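Local coordinates for putative cytoplasmic protein (Salmonella enterica subsp. enterica serovar Typhimurium, PDB 4J30) that probably acts as a type VI secretion amidase effector, Tae4, cleaving peptide bonds in the peptidoglycan of rival bacteria, at residues W23-K28 / S62-A67. Numbering follows the deposited sequence.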
ATOM      1  N   TRP A  23      15.665   8.478 -36.203  1.00 21.77           N
ATOM      2  CA  TRP A  23      14.903   9.620 -35.710  1.00 22.48           C
ATOM      3  C   TRP A  23      13.438   9.511 -36.126  1.00 23.09           C
ATOM      4  O   TRP A  23      12.523   9.818 -35.345  1.00 23.32           O
ATOM      5  CB  TRP A  23      15.524  10.925 -36.232  1.00 22.95           C
ATOM      6  CG  TRP A  23      15.092  12.168 -35.477  1.00 23.82           C
ATOM      7  CD1 TRP A  23      14.140  13.079 -35.860  1.00 24.91           C
ATOM      8  CD2 TRP A  23      15.590  12.620 -34.213  1.00 23.98           C
ATOM      9  NE1 TRP A  23      14.029  14.076 -34.917  1.00 24.56           N
ATOM     10  CE2 TRP A  23      14.910  13.821 -33.898  1.00 24.64           C
ATOM     11  CE3 TRP A  23      16.562  12.138 -33.318  1.00 24.13           C
ATOM     12  CZ2 TRP A  23      15.162  14.540 -32.723  1.00 23.29           C
ATOM     13  CZ3 TRP A  23      16.814  12.859 -32.153  1.00 22.85           C
ATOM     14  CH2 TRP A  23      16.111  14.042 -31.868  1.00 23.03           C
ATOM     15  N   LEU A  24      13.224   9.048 -37.356  1.00 23.63           N
ATOM     16  CA  LEU A  24      11.879   8.882 -37.895  1.00 24.21           C
ATOM     17  C   LEU A  24      11.151   7.764 -37.143  1.00 23.49           C
ATOM     18  O   LEU A  24       9.995   7.920 -36.755  1.00 23.60           O
ATOM     19  CB  LEU A  24      11.971   8.570 -39.398  1.00 24.71           C
ATOM     20  CG  LEU A  24      10.770   8.254 -40.282  1.00 25.84           C
ATOM     21  CD1 LEU A  24      11.224   8.338 -41.752  1.00 27.22           C
ATOM     22  CD2 LEU A  24      10.125   6.903 -39.988  1.00 25.25           C
ATOM     23  N   ALA A  25      11.831   6.636 -36.965  1.00 22.79           N
ATOM     24  CA  ALA A  25      11.269   5.492 -36.262  1.00 22.77           C
ATOM     25  C   ALA A  25      10.875   5.867 -34.822  1.00 22.88           C
ATOM     26  O   ALA A  25       9.769   5.558 -34.389  1.00 22.30           O
ATOM     27  CB  ALA A  25      12.253   4.325 -36.269  1.00 22.11           C
ATOM     28  N   PHE A  26      11.781   6.545 -34.103  1.00 23.00           N
ATOM     29  CA  PHE A  26      11.529   6.967 -32.725  1.00 22.99           C
ATOM     30  C   PHE A  26      10.239   7.776 -32.580  1.00 23.69           C
ATOM     31  O   PHE A  26       9.489   7.573 -31.629  1.00 23.51           O
ATOM     32  CB  PHE A  26      12.719   7.749 -32.158  1.00 22.76           C
ATOM     33  CG  PHE A  26      12.656   7.950 -30.662  1.00 23.18           C
ATOM     34  CD1 PHE A  26      13.379   7.114 -29.809  1.00 22.79           C
ATOM     35  CD2 PHE A  26      11.874   8.970 -30.110  1.00 23.26           C
ATOM     36  CE1 PHE A  26      13.329   7.288 -28.440  1.00 23.34           C
ATOM     37  CE2 PHE A  26      11.804   9.159 -28.738  1.00 23.18           C
ATOM     38  CZ  PHE A  26      12.538   8.319 -27.895  1.00 24.09           C
ATOM     39  N   ARG A  27       9.970   8.659 -33.545  1.00 24.93           N
ATOM     40  CA  ARG A  27       8.792   9.516 -33.522  1.00 25.90           C
ATOM     41  C   ARG A  27       7.485   8.735 -33.521  1.00 26.79           C
ATOM     42  O   ARG A  27       6.502   9.167 -32.904  1.00 27.35           O
ATOM     43  CB  ARG A  27       8.804  10.492 -34.701  1.00 26.90           C
ATOM     44  CG  ARG A  27       7.741  11.569 -34.596  1.00 27.32           C
ATOM     45  CD  ARG A  27       7.699  12.465 -35.811  1.00 27.66           C
ATOM     46  NE  ARG A  27       8.833  13.376 -35.850  1.00 27.12           N
ATOM     47  CZ  ARG A  27       9.804  13.333 -36.754  1.00 24.25           C
ATOM     48  NH1 ARG A  27       9.797  12.419 -37.717  1.00 22.92           N
ATOM     49  NH2 ARG A  27      10.772  14.221 -36.700  1.00 23.08           N
ATOM     50  N   LYS A  28       7.475   7.588 -34.204  1.00 27.01           N
ATOM     51  CA  LYS A  28       6.283   6.744 -34.283  1.00 27.56           C
ATOM     52  C   LYS A  28       5.855   6.269 -32.890  1.00 26.61           C
ATOM     53  O   LYS A  28       4.678   6.026 -32.640  1.00 26.94           O
ATOM     54  CB  LYS A  28       6.504   5.524 -35.197  1.00 28.01           C
ATOM     55  CG  LYS A  28       7.165   5.793 -36.578  1.00 30.18           C
ATOM     56  CD  LYS A  28       6.535   6.922 -37.385  1.00 31.99           C
ATOM     57  CE  LYS A  28       5.092   6.638 -37.786  1.00 34.07           C
ATOM     58  NZ  LYS A  28       4.572   7.801 -38.587  1.00 35.19           N
ATOM     59  N   SER A  62      14.150  -0.125 -28.706  1.00 22.99           N
ATOM     60  CA  SER A  62      13.979  -1.410 -29.386  1.00 23.00           C
ATOM     61  C   SER A  62      13.221  -1.225 -30.709  1.00 23.29           C
ATOM     62  O   SER A  62      13.599  -1.788 -31.739  1.00 23.85           O
ATOM     63  CB  SER A  62      13.224  -2.396 -28.492  1.00 22.89           C
ATOM     64  OG  SER A  62      13.893  -2.634 -27.264  1.00 21.25           O
ATOM     65  N   TYR A  63      12.152  -0.433 -30.673  1.00 22.79           N
ATOM     66  CA  TYR A  63      11.384  -0.128 -31.881  1.00 23.10           C
ATOM     67  C   TYR A  63      12.295   0.441 -32.974  1.00 23.26           C
ATOM     68  O   TYR A  63      12.192   0.044 -34.131  1.00 24.30           O
ATOM     69  CB  TYR A  63      10.212   0.821 -31.573  1.00 22.28           C
ATOM     70  CG  TYR A  63       9.353   1.161 -32.776  1.00 22.92           C
ATOM     71  CD1 TYR A  63       8.249   0.373 -33.123  1.00 23.21           C
ATOM     72  CD2 TYR A  63       9.635   2.278 -33.562  1.00 23.19           C
ATOM     73  CE1 TYR A  63       7.457   0.693 -34.233  1.00 24.11           C
ATOM     74  CE2 TYR A  63       8.858   2.607 -34.655  1.00 22.93           C
ATOM     75  CZ  TYR A  63       7.777   1.814 -34.991  1.00 24.63           C
ATOM     76  OH  TYR A  63       7.032   2.157 -36.089  1.00 26.37           O
ATOM     77  N   VAL A  64      13.177   1.369 -32.590  1.00 22.84           N
ATOM     78  CA  VAL A  64      14.128   2.006 -33.509  1.00 22.43           C
ATOM     79  C   VAL A  64      15.057   0.992 -34.193  1.00 22.90           C
ATOM     80  O   VAL A  64      15.239   1.029 -35.410  1.00 23.19           O
ATOM     81  CB  VAL A  64      14.967   3.086 -32.773  1.00 21.95           C
ATOM     82  CG1 VAL A  64      16.193   3.539 -33.612  1.00 22.14           C
ATOM     83  CG2 VAL A  64      14.114   4.271 -32.416  1.00 21.08           C
ATOM     84  N   LEU A  65      15.645   0.105 -33.400  1.00 22.78           N
ATOM     85  CA  LEU A  65      16.563  -0.909 -33.908  1.00 23.68           C
ATOM     86  C   LEU A  65      15.830  -1.896 -34.807  1.00 24.56           C
ATOM     87  O   LEU A  65      16.288  -2.222 -35.906  1.00 24.85           O
ATOM     88  CB  LEU A  65      17.263  -1.628 -32.747  1.00 23.42           C
ATOM     89  CG  LEU A  65      18.174  -0.748 -31.884  1.00 23.54           C
ATOM     90  CD1 LEU A  65      18.575  -1.472 -30.609  1.00 23.40           C
ATOM     91  CD2 LEU A  65      19.425  -0.319 -32.666  1.00 23.05           C
ATOM     92  N   ASN A  66      14.673  -2.351 -34.340  1.00 24.66           N
ATOM     93  CA  ASN A  66      13.816  -3.217 -35.151  1.00 25.79           C
ATOM     94  C   ASN A  66      13.410  -2.595 -36.472  1.00 26.47           C
ATOM     95  O   ASN A  66      13.440  -3.268 -37.489  1.00 28.02           O
ATOM     96  CB  ASN A  66      12.597  -3.674 -34.346  1.00 24.90           C
ATOM     97  CG  ASN A  66      12.980  -4.654 -33.264  1.00 25.23           C
ATOM     98  OD1 ASN A  66      13.896  -5.446 -33.457  1.00 24.31           O
ATOM     99  ND2 ASN A  66      12.299  -4.600 -32.114  1.00 24.41           N
ATOM    100  N   ALA A  67      13.058  -1.312 -36.461  1.00 26.49           N
ATOM    101  CA  ALA A  67      12.536  -0.632 -37.661  1.00 27.46           C
ATOM    102  C   ALA A  67      13.608  -0.293 -38.693  1.00 27.97           C
ATOM    103  O   ALA A  67      13.315  -0.215 -39.890  1.00 29.69           O
ATOM    104  CB  ALA A  67      11.790   0.637 -37.263  1.00 27.12           C
TER
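The carbonyl oxygen of Ala25 meets the ring edge of Tyr63: Ala25 O lies 3.1 Å from Tyr63 CE2, near the ring plane, and also accepts a weak backbone hydrogen bond from Lys28 N. Tyr63 reaches helix 19-28 because a chi1 of -179° swings its ring out, with CG opposite the backbone N. Its phenol end runs obliquely past the root of the lysine chain, Tyr63 OH coming 3.5 Å from Lys28 CB. Beyond that the lysine bends at chi2 and chi3, and its amine hydrogen-bonds a 2-ethoxyethanol probably left from the crystallisation liquor.

Ala25 sits at the crossing, where the axes of the two segments come within 8.4 Å at 130°. Its methyl packs against Ala67, CB to CB at 3.8 Å, and over the backbone of Val64. On the inner side Val64 CG2 touches Phe26 CB at 3.8 Å and the edge of its ring; Phe26 continues onto strand 138-143, joining this helix pair to the four-stranded antiparallel sheet, consistent with a papain-like amidase fold. No hydrogen bond links the segments: the contact is apolar packing plus the Tyr63 edge, which probably adds a weak electrostatic attraction to the carbonyl.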